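Local coordinates for protein Phi class glutathione transferase GSTF1 (Populus tremula x Populus tremuloides, PDB 4RI6) that probably conjugates glutathione to electrophilic halide-bearing substrates, as a phi-class glutathione transferase of cellular detoxification, at residues Ser168-Gly173 / Arg194-Ile199. Sequence-based numbering, arbitrary orientation.
Sequences SHLPNG and RWWTEI
The indole of W195 turns its edge toward the face of the H169 imidazole, its outer corner CH2 leading: the edge-to-face pair has ring centroids 5.6 Å apart and planes inclined at 75°. One face of that indole carries the CD1 methyl of I199, set toward the rim. W196 presents an edge as well, with the carbonyl oxygen of L170 in the plane of the ring and 3.6 Å from CH2. With CG anti to the backbone N (chi1 -179° in W196, W195 alike), both indoles extend to the partner helix at different levels, one at H169 and the other at G173. There W196 CH2 lies 3.4 Å from G173 C; a side chain beginning at this glycine would run into the indole, so the bare backbone lets the ring approach. L170 reaches across with CD2, which touches W196 CZ3 at 3.9 Å and I199 CG1 at 3.6 Å, the L170 and I199 side chains lying alongside one another and running opposite ways. An alanine in place of W196 would remove the whole indole, with its contacts to L170 and G173, and would probably loosen the hold between the helices at this level. Both imidazole nitrogens of H169 are engaged, ND1 by A165 O on the same helix and NE2 by Y147 OH. W195 NE1 is hydrogen-bonded to D166 OD1, one turn before H169, so the largely apolar packing also has a polar tie. It exemplifies steep helix packing: the axes of segments 168-173 and 194-199 cross at -100° and come within 10.8 Å. Within the all-helical C-terminal domain it joins helix 164-179 to helix 190-200; the former also meets helix 93-122 through H169 and D106, and its P171 packs on helix 14-25 of the thioredoxin-like N-terminal domain.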
loop_
_atom_site.group_PDB
_atom_site.type_symbol
_atom_site.label_atom_id
_atom_site.label_comp_id
_atom_site.label_asym_id
_atom_site.label_seq_id
_atom_site.Cartn_x
_atom_site.Cartn_y
_atom_site.Cartn_z
ATOM N N SER A 168 -0.330 -11.964 -1.396
ATOM C CA SER A 168 -0.603 -10.745 -2.120
ATOM C C SER A 168 0.156 -10.662 -3.458
ATOM O O SER A 168 -0.261 -9.896 -4.348
ATOM C CB SER A 168 -0.272 -9.542 -1.209
ATOM O OG SER A 168 -0.916 -8.367 -1.635
ATOM N N HIS A 169 1.233 -11.456 -3.601
ATOM C CA HIS A 169 2.004 -11.528 -4.850
ATOM C C HIS A 169 1.404 -12.472 -5.897
ATOM O O HIS A 169 1.774 -12.420 -7.067
ATOM C CB HIS A 169 3.439 -11.968 -4.580
ATOM C CG HIS A 169 4.267 -10.952 -3.880
ATOM N ND1 HIS A 169 4.152 -10.677 -2.529
ATOM C CD2 HIS A 169 5.221 -10.111 -4.352
ATOM C CE1 HIS A 169 4.993 -9.708 -2.208
ATOM N NE2 HIS A 169 5.651 -9.345 -3.294
ATOM N N LEU A 170 0.489 -13.331 -5.473
ATOM C CA LEU A 170 -0.053 -14.334 -6.376
ATOM C C LEU A 170 -0.760 -13.738 -7.609
ATOM O O LEU A 170 -0.539 -14.225 -8.716
ATOM C CB LEU A 170 -1.008 -15.267 -5.624
ATOM C CG LEU A 170 -0.309 -16.298 -4.732
ATOM C CD1 LEU A 170 -1.286 -16.974 -3.766
ATOM C CD2 LEU A 170 0.402 -17.347 -5.578
ATOM N N PRO A 171 -1.597 -12.691 -7.444
ATOM C CA PRO A 171 -2.378 -12.313 -8.641
ATOM C C PRO A 171 -1.541 -11.791 -9.816
ATOM O O PRO A 171 -1.732 -12.246 -10.946
ATOM C CB PRO A 171 -3.330 -11.238 -8.108
ATOM C CG PRO A 171 -3.497 -11.596 -6.655
ATOM C CD PRO A 171 -2.135 -12.067 -6.221
ATOM N N ASN A 172 -0.612 -10.873 -9.572
ATOM C CA ASN A 172 0.194 -10.374 -10.678
ATOM C C ASN A 172 1.222 -11.409 -11.099
ATOM O O ASN A 172 1.510 -11.564 -12.285
ATOM C CB ASN A 172 0.882 -9.058 -10.328
ATOM C CG ASN A 172 -0.075 -7.891 -10.347
ATOM O OD1 ASN A 172 -1.148 -7.967 -10.938
ATOM N ND2 ASN A 172 0.313 -6.801 -9.720
ATOM N N GLY A 173 1.794 -12.110 -10.129
ATOM C CA GLY A 173 2.770 -13.133 -10.437
ATOM C C GLY A 173 2.205 -14.194 -11.358
ATOM O O GLY A 173 2.842 -14.589 -12.342
ATOM N N ARG A 194 11.396 -21.392 -6.525
ATOM C CA ARG A 194 10.971 -22.326 -5.480
ATOM C C ARG A 194 9.754 -21.778 -4.742
ATOM O O ARG A 194 8.724 -22.459 -4.571
ATOM C CB ARG A 194 12.104 -22.568 -4.490
ATOM C CG ARG A 194 11.744 -23.504 -3.363
ATOM C CD ARG A 194 12.584 -23.248 -2.154
ATOM N NE ARG A 194 12.186 -22.007 -1.481
ATOM C CZ ARG A 194 13.017 -21.054 -1.095
ATOM N NH1 ARG A 194 14.319 -21.126 -1.364
ATOM N NH2 ARG A 194 12.534 -19.998 -0.463
ATOM N N TRP A 195 9.903 -20.543 -4.290
ATOM C CA TRP A 195 8.847 -19.830 -3.606
ATOM C C TRP A 195 7.589 -19.767 -4.469
ATOM O O TRP A 195 6.507 -20.095 -3.997
ATOM C CB TRP A 195 9.352 -18.437 -3.270
ATOM C CG TRP A 195 8.355 -17.408 -2.850
ATOM C CD1 TRP A 195 7.742 -17.298 -1.638
ATOM C CD2 TRP A 195 7.934 -16.273 -3.615
ATOM N NE1 TRP A 195 6.951 -16.173 -1.610
ATOM C CE2 TRP A 195 7.048 -15.526 -2.810
ATOM C CE3 TRP A 195 8.212 -15.823 -4.905
ATOM C CZ2 TRP A 195 6.446 -14.334 -3.249
ATOM C CZ3 TRP A 195 7.604 -14.643 -5.348
ATOM C CH2 TRP A 195 6.738 -13.912 -4.512
ATOM N N TRP A 196 7.746 -19.352 -5.727
ATOM C CA TRP A 196 6.616 -19.255 -6.640
ATOM C C TRP A 196 5.891 -20.605 -6.760
ATOM O O TRP A 196 4.646 -20.681 -6.752
ATOM C CB TRP A 196 7.041 -18.775 -8.034
ATOM C CG TRP A 196 5.815 -18.693 -8.870
ATOM C CD1 TRP A 196 5.469 -19.510 -9.889
ATOM C CD2 TRP A 196 4.714 -17.800 -8.679
ATOM N NE1 TRP A 196 4.235 -19.181 -10.362
ATOM C CE2 TRP A 196 3.739 -18.137 -9.630
ATOM C CE3 TRP A 196 4.457 -16.754 -7.793
ATOM C CZ2 TRP A 196 2.533 -17.464 -9.728
ATOM C CZ3 TRP A 196 3.267 -16.088 -7.896
ATOM C CH2 TRP A 196 2.321 -16.441 -8.857
ATOM N N THR A 197 6.675 -21.670 -6.870
ATOM C CA THR A 197 6.118 -23.004 -6.981
ATOM C C THR A 197 5.325 -23.336 -5.729
ATOM O O THR A 197 4.211 -23.832 -5.817
ATOM C CB THR A 197 7.228 -24.034 -7.210
ATOM O OG1 THR A 197 7.921 -23.728 -8.424
ATOM C CG2 THR A 197 6.665 -25.409 -7.336
ATOM N N GLU A 198 5.871 -23.039 -4.554
ATOM C CA GLU A 198 5.153 -23.373 -3.327
ATOM C C GLU A 198 3.870 -22.590 -3.183
ATOM O O GLU A 198 2.844 -23.144 -2.828
ATOM C CB GLU A 198 6.013 -23.139 -2.083
ATOM C CG GLU A 198 7.241 -24.029 -1.987
ATOM C CD GLU A 198 7.530 -24.417 -0.559
ATOM O OE1 GLU A 198 8.601 -24.042 -0.022
ATOM O OE2 GLU A 198 6.677 -25.124 0.035
ATOM N N ILE A 199 3.907 -21.292 -3.445
ATOM C CA ILE A 199 2.726 -20.498 -3.140
ATOM C C ILE A 199 1.644 -20.658 -4.213
ATOM O O ILE A 199 0.451 -20.649 -3.884
ATOM C CB ILE A 199 3.076 -18.999 -2.910
ATOM C CG1 ILE A 199 3.615 -18.292 -4.157
ATOM C CG2 ILE A 199 4.036 -18.894 -1.745
ATOM C CD1 ILE A 199 3.747 -16.747 -3.975
#